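Local coordinates for CRISPR-associated endonuclease Cas9 (PDB 5X2H), which uses a guide RNA to recognise and cleave matching foreign DNA with RuvC-like and HNH nuclease domains, as part of CRISPR adaptive immunity, at residues Y100-R111 / D123-I131; Q203-F214 / F228-F237. One frame throughout, in Å; residues are numbered along the deposited sequence.

Interactions 1 and 2 follow one another along the chain, their centres about 16 Å apart, and pack against each other as neighbouring helices. Interaction 1 bonds to RNA phosphate oxygens; interaction 2 comes within about 4 Å of the nucleic acid at its nearest atom. The two are joined by a salt bridge in which Arg111 NE lies 2.6 Å from Glu209 OE1. Beside it, Phe124 of the 123-131 helix meets Phe214 edge-to-face, with CZ of each ring 3.7 Å apart, and Phe124 also packs on Ile213. Both contacts lie away from the predicted RuvC metal site. Glu209 probably helps to position Arg111, which in turn touches phosphate-binding His130.

Interaction 1 (Y100-R111 / D123-I131); sequences YKGSLISPYELR and DFARVILHI. With nucleotides of chain B.
Pro107 covers a face of the His130 ring and Tyr108 meets its edge where an N-capped helix, 107-111, crosses helix 123-131 at 112°, making an RNA-backbone site in an all-helical region. The cap is Ser106 OG, which accepts from Glu109 N at 3.2 Å. With CG anti to the backbone N (chi1 -174°), the imidazole reaches the RNA; Pro107 CB lies 3.7 Å from its centroid, and the Tyr108 pair is T-shaped, the tyrosine offering its face. His130 NE2 donates in the ring plane to OP1 of A44 of chain B (2.8 Å, 168°), an oxygen that Tyr108 OH also grips at 2.6 Å. At the other ring nitrogen, Arg111 NH1 makes a weak 3.1 Å bond to His130 ND1, while Arg111 NE forms a salt bridge with Glu209. Leu110 CB packs 3.6 Å from Val127 CG2; Leu110 CD1 and Leu104 CG lie over opposite faces of the Arg126 guanidinium. This buried packing contrasts with the exposed loop Lys101-Ser103, where Ser103 OG bonds to an RNA phosphate and Leu104 N, next along, bonds weakly to O2' of G27 of chain B. A water accepts from Tyr100 OH (2.7 Å) and donates to Arg126 O and to OP1 of A45 of chain B.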
loop_
_atom_site.group_PDB
_atom_site.type_symbol
_atom_site.label_atom_id
_atom_site.label_comp_id
_atom_site.label_asym_id
_atom_site.label_seq_id
_atom_site.Cartn_x
_atom_site.Cartn_y
_atom_site.Cartn_z
ATOM N N TYR A 100 -16.492 6.935 36.879
ATOM C CA TYR A 100 -16.380 5.482 36.897
ATOM C C TYR A 100 -15.687 4.953 38.147
ATOM O O TYR A 100 -15.382 3.758 38.211
ATOM C CB TYR A 100 -15.645 5.001 35.642
ATOM C CG TYR A 100 -16.459 5.158 34.377
ATOM C CD1 TYR A 100 -16.449 6.349 33.660
ATOM C CD2 TYR A 100 -17.251 4.118 33.907
ATOM C CE1 TYR A 100 -17.203 6.499 32.507
ATOM C CE2 TYR A 100 -18.006 4.258 32.756
ATOM C CZ TYR A 100 -17.976 5.448 32.060
ATOM O OH TYR A 100 -18.726 5.584 30.915
ATOM N N LYS A 101 -15.448 5.800 39.144
ATOM C CA LYS A 101 -14.736 5.383 40.341
ATOM C C LYS A 101 -15.656 4.597 41.276
ATOM O O LYS A 101 -16.873 4.527 41.087
ATOM C CB LYS A 101 -14.147 6.596 41.063
ATOM C CG LYS A 101 -13.119 7.357 40.236
ATOM C CD LYS A 101 -11.793 7.493 40.970
ATOM C CE LYS A 101 -11.584 8.908 41.489
ATOM N NZ LYS A 101 -10.384 9.014 42.367
ATOM N N GLY A 102 -15.050 3.993 42.295
ATOM C CA GLY A 102 -15.794 3.263 43.306
ATOM C C GLY A 102 -16.352 1.944 42.798
ATOM O O GLY A 102 -16.100 1.504 41.678
ATOM N N SER A 103 -17.129 1.302 43.669
ATOM C CA SER A 103 -17.801 0.059 43.309
ATOM C C SER A 103 -18.784 0.319 42.179
ATOM O O SER A 103 -19.668 1.173 42.296
ATOM C CB SER A 103 -18.517 -0.527 44.523
ATOM O OG SER A 103 -19.187 -1.726 44.184
ATOM N N LEU A 104 -18.632 -0.421 41.085
ATOM C CA LEU A 104 -19.283 -0.095 39.824
ATOM C C LEU A 104 -20.173 -1.247 39.383
ATOM O O LEU A 104 -19.687 -2.362 39.163
ATOM C CB LEU A 104 -18.239 0.216 38.750
ATOM C CG LEU A 104 -18.630 1.207 37.658
ATOM C CD1 LEU A 104 -19.060 2.529 38.272
ATOM C CD2 LEU A 104 -17.463 1.409 36.707
ATOM N N ILE A 105 -21.471 -0.974 39.253
ATOM C CA ILE A 105 -22.364 -1.893 38.559
ATOM C C ILE A 105 -21.987 -1.928 37.085
ATOM O O ILE A 105 -21.710 -0.888 36.471
ATOM C CB ILE A 105 -23.830 -1.464 38.746
ATOM C CG1 ILE A 105 -24.173 -1.332 40.232
ATOM C CG2 ILE A 105 -24.765 -2.449 38.061
ATOM C CD1 ILE A 105 -24.088 -2.631 41.002
ATOM N N SER A 106 -21.973 -3.125 36.506
ATOM C CA SER A 106 -21.572 -3.276 35.118
ATOM C C SER A 106 -22.623 -2.678 34.184
ATOM O O SER A 106 -23.808 -2.616 34.526
ATOM C CB SER A 106 -21.371 -4.749 34.776
ATOM O OG SER A 106 -22.615 -5.425 34.722
ATOM N N PRO A 107 -22.215 -2.234 32.990
ATOM C CA PRO A 107 -23.210 -1.755 32.018
ATOM C C PRO A 107 -24.148 -2.848 31.545
ATOM O O PRO A 107 -25.271 -2.550 31.119
ATOM C CB PRO A 107 -22.349 -1.215 30.864
ATOM C CG PRO A 107 -20.979 -1.040 31.435
ATOM C CD PRO A 107 -20.839 -2.096 32.485
ATOM N N TYR A 108 -23.719 -4.112 31.600
ATOM C CA TYR A 108 -24.601 -5.205 31.203
ATOM C C TYR A 108 -25.766 -5.352 32.173
ATOM O O TYR A 108 -26.889 -5.655 31.757
ATOM C CB TYR A 108 -23.809 -6.507 31.102
ATOM C CG TYR A 108 -22.679 -6.433 30.104
ATOM C CD1 TYR A 108 -22.924 -6.542 28.742
ATOM C CD2 TYR A 108 -21.369 -6.244 30.522
ATOM C CE1 TYR A 108 -21.896 -6.465 27.821
ATOM C CE2 TYR A 108 -20.332 -6.167 29.607
ATOM C CZ TYR A 108 -20.601 -6.280 28.261
ATOM O OH TYR A 108 -19.567 -6.205 27.353
ATOM N N GLU A 109 -25.522 -5.135 33.467
ATOM C CA GLU A 109 -26.622 -5.154 34.424
ATOM C C GLU A 109 -27.468 -3.894 34.309
ATOM O O GLU A 109 -28.699 -3.952 34.421
ATOM C CB GLU A 109 -26.092 -5.314 35.849
ATOM C CG GLU A 109 -27.192 -5.294 36.902
ATOM C CD GLU A 109 -26.733 -5.804 38.253
ATOM O OE1 GLU A 109 -25.507 -5.901 38.470
ATOM O OE2 GLU A 109 -27.602 -6.114 39.095
ATOM N N LEU A 110 -26.826 -2.744 34.085
ATOM C CA LEU A 110 -27.576 -1.506 33.902
ATOM C C LEU A 110 -28.480 -1.587 32.681
ATOM O O LEU A 110 -29.610 -1.082 32.701
ATOM C CB LEU A 110 -26.617 -0.321 33.780
ATOM C CG LEU A 110 -25.831 0.077 35.029
ATOM C CD1 LEU A 110 -25.026 1.335 34.750
ATOM C CD2 LEU A 110 -26.762 0.283 36.214
ATOM N N ARG A 111 -28.004 -2.226 31.609
ATOM C CA ARG A 111 -28.806 -2.356 30.399
ATOM C C ARG A 111 -29.952 -3.345 30.568
ATOM O O ARG A 111 -30.932 -3.268 29.820
ATOM C CB ARG A 111 -27.918 -2.764 29.222
ATOM C CG ARG A 111 -27.080 -1.617 28.668
ATOM C CD ARG A 111 -25.864 -2.113 27.901
ATOM N NE ARG A 111 -26.224 -2.879 26.712
ATOM C CZ ARG A 111 -25.341 -3.448 25.898
ATOM N NH1 ARG A 111 -24.041 -3.339 26.147
ATOM N NH2 ARG A 111 -25.754 -4.127 24.837
ATOM N N ASP A 123 -26.469 6.325 35.563
ATOM C CA ASP A 123 -26.540 4.990 34.980
ATOM C C ASP A 123 -26.828 5.060 33.487
ATOM O O ASP A 123 -26.173 4.385 32.685
ATOM C CB ASP A 123 -27.609 4.160 35.691
ATOM C CG ASP A 123 -27.278 3.906 37.147
ATOM O OD1 ASP A 123 -26.077 3.821 37.478
ATOM O OD2 ASP A 123 -28.223 3.796 37.960
ATOM N N PHE A 124 -27.817 5.869 33.096
ATOM C CA PHE A 124 -28.129 6.026 31.682
ATOM C C PHE A 124 -26.937 6.576 30.911
ATOM O O PHE A 124 -26.738 6.228 29.741
ATOM C CB PHE A 124 -29.344 6.941 31.512
ATOM C CG PHE A 124 -30.031 6.806 30.180
ATOM C CD1 PHE A 124 -29.793 5.711 29.366
ATOM C CD2 PHE A 124 -30.916 7.779 29.741
ATOM C CE1 PHE A 124 -30.425 5.589 28.140
ATOM C CE2 PHE A 124 -31.550 7.662 28.517
ATOM C CZ PHE A 124 -31.302 6.566 27.715
ATOM N N ALA A 125 -26.130 7.425 31.551
ATOM C CA ALA A 125 -24.954 7.982 30.893
ATOM C C ALA A 125 -23.961 6.888 30.525
ATOM O O ALA A 125 -23.438 6.858 29.403
ATOM C CB ALA A 125 -24.295 9.025 31.795
ATOM N N ARG A 126 -23.687 5.976 31.462
ATOM C CA ARG A 126 -22.734 4.906 31.189
ATOM C C ARG A 126 -23.301 3.883 30.213
ATOM O O ARG A 126 -22.543 3.262 29.463
ATOM C CB ARG A 126 -22.310 4.238 32.499
ATOM C CG ARG A 126 -21.389 5.113 33.342
ATOM C CD ARG A 126 -21.050 4.490 34.688
ATOM N NE ARG A 126 -20.808 3.057 34.577
ATOM C CZ ARG A 126 -21.443 2.137 35.291
ATOM N NH1 ARG A 126 -22.350 2.498 36.189
ATOM N NH2 ARG A 126 -21.161 0.855 35.114
ATOM N N VAL A 127 -24.624 3.704 30.198
ATOM C CA VAL A 127 -25.239 2.793 29.237
ATOM C C VAL A 127 -25.031 3.302 27.817
ATOM O O VAL A 127 -24.614 2.552 26.926
ATOM C CB VAL A 127 -26.733 2.604 29.553
ATOM C CG1 VAL A 127 -27.456 1.995 28.360
ATOM C CG2 VAL A 127 -26.911 1.730 30.784
ATOM N N ILE A 128 -25.321 4.585 27.586
ATOM C CA ILE A 128 -25.156 5.167 26.257
ATOM C C ILE A 128 -23.711 5.040 25.794
ATOM O O ILE A 128 -23.441 4.648 24.651
ATOM C CB ILE A 128 -25.620 6.635 26.258
ATOM C CG1 ILE A 128 -27.130 6.723 26.499
ATOM C CG2 ILE A 128 -25.234 7.321 24.954
ATOM C CD1 ILE A 128 -27.635 8.135 26.665
ATOM N N LEU A 129 -22.760 5.358 26.675
ATOM C CA LEU A 129 -21.357 5.324 26.282
ATOM C C LEU A 129 -20.872 3.899 26.046
ATOM O O LEU A 129 -20.012 3.677 25.188
ATOM C CB LEU A 129 -20.504 6.020 27.342
ATOM C CG LEU A 129 -20.813 7.511 27.499
ATOM C CD1 LEU A 129 -20.120 8.110 28.717
ATOM C CD2 LEU A 129 -20.429 8.265 26.233
ATOM N N HIS A 130 -21.418 2.925 26.779
ATOM C CA HIS A 130 -20.977 1.545 26.604
ATOM C C HIS A 130 -21.438 0.980 25.267
ATOM O O HIS A 130 -20.666 0.309 24.573
ATOM C CB HIS A 130 -21.484 0.679 27.756
ATOM C CG HIS A 130 -20.960 -0.723 27.728
ATOM N ND1 HIS A 130 -21.777 -1.820 27.547
ATOM C CD2 HIS A 130 -19.702 -1.207 27.853
ATOM C CE1 HIS A 130 -21.043 -2.919 27.565
ATOM N NE2 HIS A 130 -19.781 -2.574 27.748
ATOM N N ILE A 131 -22.695 1.232 24.894
ATOM C CA ILE A 131 -23.197 0.758 23.608
ATOM C C ILE A 131 -22.465 1.446 22.462
ATOM O O ILE A 131 -22.158 0.825 21.436
ATOM C CB ILE A 131 -24.720 0.976 23.521
ATOM C CG1 ILE A 131 -25.454 0.066 24.510
ATOM C CG2 ILE A 131 -25.222 0.754 22.097
ATOM C CD1 ILE A 131 -26.963 0.231 24.488
ATOM P P A B 44 -16.794 -4.657 29.237
ATOM O OP1 A B 44 -17.820 -4.503 28.176
ATOM O OP2 A B 44 -15.435 -5.123 28.867
ATOM O "O5'" A B 44 -16.636 -3.257 29.979
ATOM C "C5'" A B 44 -17.751 -2.632 30.599
ATOM C "C4'" A B 44 -17.317 -1.496 31.490
ATOM O "O4'" A B 44 -16.447 -1.990 32.543
ATOM C "C3'" A B 44 -16.503 -0.408 30.814
ATOM O "O3'" A B 44 -17.324 0.522 30.136
ATOM C "C2'" A B 44 -15.720 0.203 31.971
ATOM O "O2'" A B 44 -16.523 1.128 32.688
ATOM C "C1'" A B 44 -15.475 -1.017 32.861
ATOM N N9 A B 44 -14.132 -1.605 32.675
ATOM C C8 A B 44 -13.790 -2.726 31.960
ATOM N N7 A B 44 -12.507 -3.007 31.993
ATOM C C5 A B 44 -11.968 -2.007 32.791
ATOM C C6 A B 44 -10.653 -1.741 33.222
ATOM N N6 A B 44 -9.595 -2.488 32.895
ATOM N N1 A B 44 -10.454 -0.662 34.010
ATOM C C2 A B 44 -11.512 0.088 34.343
ATOM N N3 A B 44 -12.791 -0.061 34.006
ATOM C C4 A B 44 -12.957 -1.139 33.219
ATOM P P A B 45 -16.849 1.172 28.749
ATOM O OP1 A B 45 -18.011 1.935 28.230
ATOM O OP2 A B 45 -16.222 0.122 27.909
ATOM O "O5'" A B 45 -15.729 2.217 29.183
ATOM C "C5'" A B 45 -16.078 3.355 29.956
ATOM C "C4'" A B 45 -14.865 4.030 30.544
ATOM O "O4'" A B 45 -14.191 3.136 31.470
ATOM C "C3'" A B 45 -13.774 4.430 29.567
ATOM O "O3'" A B 45 -14.070 5.623 28.860
ATOM C "C2'" A B 45 -12.554 4.536 30.473
ATOM O "O2'" A B 45 -12.582 5.743 31.219
ATOM C "C1'" A B 45 -12.800 3.374 31.437
ATOM N N9 A B 45 -12.122 2.147 30.986
ATOM C C8 A B 45 -12.623 1.141 30.198
ATOM N N7 A B 45 -11.765 0.179 29.963
ATOM C C5 A B 45 -10.622 0.586 30.636
ATOM C C6 A B 45 -9.351 0.003 30.774
ATOM N N6 A B 45 -9.013 -1.165 30.218
ATOM N N1 A B 45 -8.437 0.669 31.514
ATOM C C2 A B 45 -8.782 1.837 32.071
ATOM N N3 A B 45 -9.944 2.487 32.011
ATOM C C4 A B 45 -10.827 1.798 31.268
ATOM P P G B 27 -10.802 -0.532 43.546
ATOM O OP1 G B 27 -11.176 -0.008 44.885
ATOM O OP2 G B 27 -9.632 -1.443 43.430
ATOM O "O5'" G B 27 -12.070 -1.267 42.922
ATOM C "C5'" G B 27 -13.305 -0.582 42.792
ATOM C "C4'" G B 27 -14.232 -1.273 41.821
ATOM O "O4'" G B 27 -13.608 -1.366 40.514
ATOM C "C3'" G B 27 -14.609 -2.709 42.153
ATOM O "O3'" G B 27 -15.642 -2.793 43.120
ATOM C "C2'" G B 27 -15.002 -3.268 40.793
ATOM O "O2'" G B 27 -16.304 -2.833 40.428
ATOM C "C1'" G B 27 -13.995 -2.570 39.882
ATOM N N9 G B 27 -12.792 -3.389 39.645
ATOM C C8 G B 27 -11.514 -3.146 40.087
ATOM N N7 G B 27 -10.662 -4.058 39.698
ATOM C C5 G B 27 -11.416 -4.957 38.957
ATOM C C6 G B 27 -11.046 -6.152 38.278
ATOM O O6 G B 27 -9.937 -6.689 38.186
ATOM N N1 G B 27 -12.136 -6.746 37.657
ATOM C C2 G B 27 -13.416 -6.255 37.678
ATOM N N2 G B 27 -14.332 -6.971 37.015
ATOM N N3 G B 27 -13.775 -5.148 38.302
ATOM C C4 G B 27 -12.734 -4.554 38.917
HETATM O O HOH W 1 -19.719 3.134 30.191
#

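Interaction 2 (Q203-F214 / F228-F237)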
loop_
_atom_site.group_PDB
_atom_site.type_symbol
_atom_site.label_atom_id
_atom_site.label_comp_id
_atom_site.label_asym_id
_atom_site.label_seq_id
_atom_site.Cartn_x
_atom_site.Cartn_y
_atom_site.Cartn_z
ATOM N N GLN A 203 -24.660 -4.517 14.093
ATOM C CA GLN A 203 -24.832 -3.193 14.682
ATOM C C GLN A 203 -26.301 -2.785 14.773
ATOM O O GLN A 203 -26.686 -2.073 15.709
ATOM C CB GLN A 203 -24.031 -2.172 13.867
ATOM C CG GLN A 203 -24.297 -0.719 14.218
ATOM C CD GLN A 203 -23.329 0.224 13.536
ATOM O OE1 GLN A 203 -23.726 1.262 13.010
ATOM N NE2 GLN A 203 -22.049 -0.133 13.542
ATOM N N SER A 204 -27.136 -3.235 13.831
ATOM C CA SER A 204 -28.540 -2.837 13.839
ATOM C C SER A 204 -29.258 -3.302 15.101
ATOM O O SER A 204 -30.205 -2.646 15.551
ATOM C CB SER A 204 -29.252 -3.381 12.601
ATOM O OG SER A 204 -29.308 -4.795 12.623
ATOM N N PHE A 205 -28.830 -4.425 15.684
ATOM C CA PHE A 205 -29.457 -4.889 16.918
ATOM C C PHE A 205 -29.094 -4.000 18.100
ATOM O O PHE A 205 -29.922 -3.793 18.993
ATOM C CB PHE A 205 -29.067 -6.340 17.203
ATOM C CG PHE A 205 -29.692 -7.330 16.261
ATOM C CD1 PHE A 205 -31.066 -7.497 16.227
ATOM C CD2 PHE A 205 -28.907 -8.098 15.416
ATOM C CE1 PHE A 205 -31.649 -8.407 15.364
ATOM C CE2 PHE A 205 -29.483 -9.010 14.550
ATOM C CZ PHE A 205 -30.858 -9.165 14.524
ATOM N N LEU A 206 -27.874 -3.462 18.121
ATOM C CA LEU A 206 -27.497 -2.552 19.195
ATOM C C LEU A 206 -28.167 -1.194 19.036
ATOM O O LEU A 206 -28.431 -0.512 20.034
ATOM C CB LEU A 206 -25.975 -2.411 19.249
ATOM C CG LEU A 206 -25.248 -3.653 19.775
ATOM C CD1 LEU A 206 -23.973 -3.896 19.014
ATOM C CD2 LEU A 206 -24.960 -3.517 21.263
ATOM N N LYS A 207 -28.453 -0.785 17.798
ATOM C CA LYS A 207 -29.271 0.404 17.603
ATOM C C LYS A 207 -30.701 0.165 18.069
ATOM O O LYS A 207 -31.336 1.076 18.612
ATOM C CB LYS A 207 -29.244 0.833 16.135
ATOM C CG LYS A 207 -29.849 2.204 15.880
ATOM C CD LYS A 207 -29.649 2.640 14.436
ATOM C CE LYS A 207 -30.100 4.077 14.228
ATOM N NZ LYS A 207 -29.798 4.550 12.847
ATOM N N ASP A 208 -31.216 -1.056 17.883
ATOM C CA ASP A 208 -32.548 -1.383 18.382
ATOM C C ASP A 208 -32.595 -1.325 19.903
ATOM O O ASP A 208 -33.605 -0.912 20.482
ATOM C CB ASP A 208 -32.974 -2.767 17.893
ATOM C CG ASP A 208 -33.111 -2.839 16.386
ATOM O OD1 ASP A 208 -33.385 -1.794 15.759
ATOM O OD2 ASP A 208 -32.944 -3.943 15.828
ATOM N N GLU A 209 -31.513 -1.733 20.568
ATOM C CA GLU A 209 -31.509 -1.735 22.027
ATOM C C GLU A 209 -31.557 -0.315 22.576
ATOM O O GLU A 209 -32.367 -0.008 23.459
ATOM C CB GLU A 209 -30.282 -2.476 22.554
ATOM C CG GLU A 209 -30.192 -2.480 24.073
ATOM C CD GLU A 209 -28.952 -3.182 24.592
ATOM O OE1 GLU A 209 -28.686 -3.092 25.810
ATOM O OE2 GLU A 209 -28.242 -3.819 23.784
ATOM N N LEU A 210 -30.698 0.568 22.060
ATOM C CA LEU A 210 -30.686 1.947 22.537
ATOM C C LEU A 210 -32.005 2.659 22.244
ATOM O O LEU A 210 -32.436 3.506 23.034
ATOM C CB LEU A 210 -29.513 2.704 21.916
ATOM C CG LEU A 210 -29.179 4.057 22.544
ATOM C CD1 LEU A 210 -29.108 3.942 24.058
ATOM C CD2 LEU A 210 -27.865 4.592 21.985
ATOM N N LYS A 211 -32.661 2.330 21.126
ATOM C CA LYS A 211 -33.999 2.866 20.886
ATOM C C LYS A 211 -34.996 2.320 21.900
ATOM O O LYS A 211 -35.856 3.059 22.393
ATOM C CB LYS A 211 -34.459 2.540 19.464
ATOM C CG LYS A 211 -33.708 3.280 18.371
ATOM C CD LYS A 211 -34.271 2.947 16.995
ATOM C CE LYS A 211 -33.552 3.718 15.900
ATOM N NZ LYS A 211 -34.042 3.341 14.549
ATOM N N LEU A 212 -34.895 1.028 22.221
ATOM C CA LEU A 212 -35.802 0.428 23.192
ATOM C C LEU A 212 -35.561 0.982 24.590
ATOM O O LEU A 212 -36.513 1.216 25.344
ATOM C CB LEU A 212 -35.645 -1.093 23.183
ATOM C CG LEU A 212 -36.453 -1.872 24.222
ATOM C CD1 LEU A 212 -37.948 -1.737 23.958
ATOM C CD2 LEU A 212 -36.033 -3.333 24.243
ATOM N N ILE A 213 -34.294 1.197 24.952
ATOM C CA ILE A 213 -33.979 1.712 26.282
ATOM C C ILE A 213 -34.542 3.116 26.460
ATOM O O ILE A 213 -35.092 3.449 27.516
ATOM C CB ILE A 213 -32.459 1.672 26.523
ATOM C CG1 ILE A 213 -31.980 0.224 26.656
ATOM C CG2 ILE A 213 -32.092 2.477 27.758
ATOM C CD1 ILE A 213 -30.476 0.085 26.808
ATOM N N PHE A 214 -34.416 3.962 25.432
ATOM C CA PHE A 214 -35.006 5.295 25.493
ATOM C C PHE A 214 -36.514 5.214 25.694
ATOM O O PHE A 214 -37.076 5.903 26.555
ATOM C CB PHE A 214 -34.675 6.081 24.223
ATOM C CG PHE A 214 -33.471 6.973 24.355
ATOM C CD1 PHE A 214 -33.565 8.188 25.009
ATOM C CD2 PHE A 214 -32.250 6.601 23.817
ATOM C CE1 PHE A 214 -32.464 9.014 25.135
ATOM C CE2 PHE A 214 -31.144 7.425 23.938
ATOM C CZ PHE A 214 -31.253 8.634 24.598
ATOM N N PHE A 228 -32.607 15.296 22.205
ATOM C CA PHE A 228 -31.528 14.547 22.839
ATOM C C PHE A 228 -31.414 13.143 22.259
ATOM O O PHE A 228 -30.333 12.729 21.822
ATOM C CB PHE A 228 -31.745 14.496 24.352
ATOM C CG PHE A 228 -30.761 13.622 25.079
ATOM C CD1 PHE A 228 -29.414 13.947 25.110
ATOM C CD2 PHE A 228 -31.184 12.481 25.742
ATOM C CE1 PHE A 228 -28.508 13.149 25.783
ATOM C CE2 PHE A 228 -30.280 11.676 26.417
ATOM C CZ PHE A 228 -28.942 12.012 26.438
ATOM N N GLU A 229 -32.522 12.396 22.236
ATOM C CA GLU A 229 -32.475 11.038 21.701
ATOM C C GLU A 229 -32.109 11.036 20.224
ATOM O O GLU A 229 -31.349 10.176 19.766
ATOM C CB GLU A 229 -33.812 10.329 21.912
ATOM C CG GLU A 229 -33.796 8.885 21.427
ATOM C CD GLU A 229 -35.179 8.281 21.308
ATOM O OE1 GLU A 229 -35.293 7.160 20.767
ATOM O OE2 GLU A 229 -36.151 8.925 21.751
ATOM N N GLU A 230 -32.643 11.991 19.461
ATOM C CA GLU A 230 -32.313 12.064 18.043
ATOM C C GLU A 230 -30.829 12.342 17.838
ATOM O O GLU A 230 -30.194 11.749 16.960
ATOM C CB GLU A 230 -33.162 13.136 17.361
ATOM N N GLU A 231 -30.259 13.236 18.648
ATOM C CA GLU A 231 -28.836 13.532 18.530
ATOM C C GLU A 231 -27.984 12.345 18.963
ATOM O O GLU A 231 -26.992 12.015 18.306
ATOM C CB GLU A 231 -28.484 14.773 19.350
ATOM C CG GLU A 231 -28.802 16.083 18.663
ATOM C CD GLU A 231 -27.890 17.205 19.118
ATOM O OE1 GLU A 231 -28.262 17.937 20.061
ATOM O OE2 GLU A 231 -26.789 17.341 18.539
ATOM N N VAL A 232 -28.360 11.687 20.063
ATOM C CA VAL A 232 -27.582 10.554 20.558
ATOM C C VAL A 232 -27.555 9.431 19.529
ATOM O O VAL A 232 -26.499 8.854 19.246
ATOM C CB VAL A 232 -28.140 10.075 21.911
ATOM C CG1 VAL A 232 -27.592 8.700 22.258
ATOM C CG2 VAL A 232 -27.811 11.080 23.001
ATOM N N LEU A 233 -28.711 9.115 18.942
ATOM C CA LEU A 233 -28.771 8.028 17.970
ATOM C C LEU A 233 -27.975 8.357 16.713
ATOM O O LEU A 233 -27.223 7.512 16.214
ATOM C CB LEU A 233 -30.225 7.716 17.618
ATOM C CG LEU A 233 -31.054 7.072 18.730
ATOM C CD1 LEU A 233 -32.498 6.910 18.284
ATOM C CD2 LEU A 233 -30.460 5.733 19.137
ATOM N N SER A 234 -28.121 9.575 16.187
ATOM C CA SER A 234 -27.418 9.926 14.956
ATOM C C SER A 234 -25.911 9.998 15.176
ATOM O O SER A 234 -25.135 9.569 14.316
ATOM C CB SER A 234 -27.945 11.249 14.403
ATOM O OG SER A 234 -27.709 12.309 15.312
ATOM N N VAL A 235 -25.477 10.531 16.320
ATOM C CA VAL A 235 -24.046 10.667 16.578
ATOM C C VAL A 235 -23.409 9.305 16.839
ATOM O O VAL A 235 -22.315 9.014 16.345
ATOM C CB VAL A 235 -23.802 11.641 17.747
ATOM C CG1 VAL A 235 -22.369 11.533 18.246
ATOM C CG2 VAL A 235 -24.104 13.071 17.317
ATOM N N ALA A 236 -24.085 8.448 17.607
ATOM C CA ALA A 236 -23.490 7.167 17.977
ATOM C C ALA A 236 -23.337 6.237 16.780
ATOM O O ALA A 236 -22.412 5.416 16.751
ATOM C CB ALA A 236 -24.324 6.489 19.063
ATOM N N PHE A 237 -24.218 6.350 15.783
ATOM C CA PHE A 237 -24.254 5.392 14.684
ATOM C C PHE A 237 -23.929 6.025 13.338
ATOM O O PHE A 237 -24.164 5.405 12.296
ATOM C CB PHE A 237 -25.615 4.698 14.642
ATOM C CG PHE A 237 -25.870 3.821 15.832
ATOM C CD1 PHE A 237 -25.397 2.520 15.859
ATOM C CD2 PHE A 237 -26.557 4.303 16.932
ATOM C CE1 PHE A 237 -25.619 1.710 16.953
ATOM C CE2 PHE A 237 -26.781 3.495 18.032
ATOM C CZ PHE A 237 -26.310 2.198 18.042
#
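Glu229, whose OE2 forms a salt bridge with Arg218, lays the aliphatic part of its side chain across the ring of Phe214. Glu229 CG sits over the ring centre, 3.5 Å from the centroid, in a CH-pi contact. The extended chain, with CG anti to the backbone N (chi1 -177°), runs along the ring, and its carboxylate plane is 7° from the ring plane; Arg218 meets the charge. Phe228 CE2 approaches the rim of Phe214, 3.7 Å from CE1, and Val232 CG1 is at the edge by CE2. In the middle of the contact, the side chains of Leu210 and Leu233 pass in opposite directions, Leu210 CG to Leu233 CD2 4.0 Å, and the methylenes of Lys211 lie across Leu233 CD1 on the more exposed flank. At the far end Phe237, just beyond the last helical turn, presents a ring face to Lys207 CB, 3.9 Å from the centroid. Its CD1 edge meets Gln203 OE1 at 3.5 Å, while the amide nitrogen of Gln203 is bonded to Gly136 O. Apolar packing thus holds two consecutive helices running at 166°, their axes 11.1 Å apart: an antiparallel alpha-hairpin.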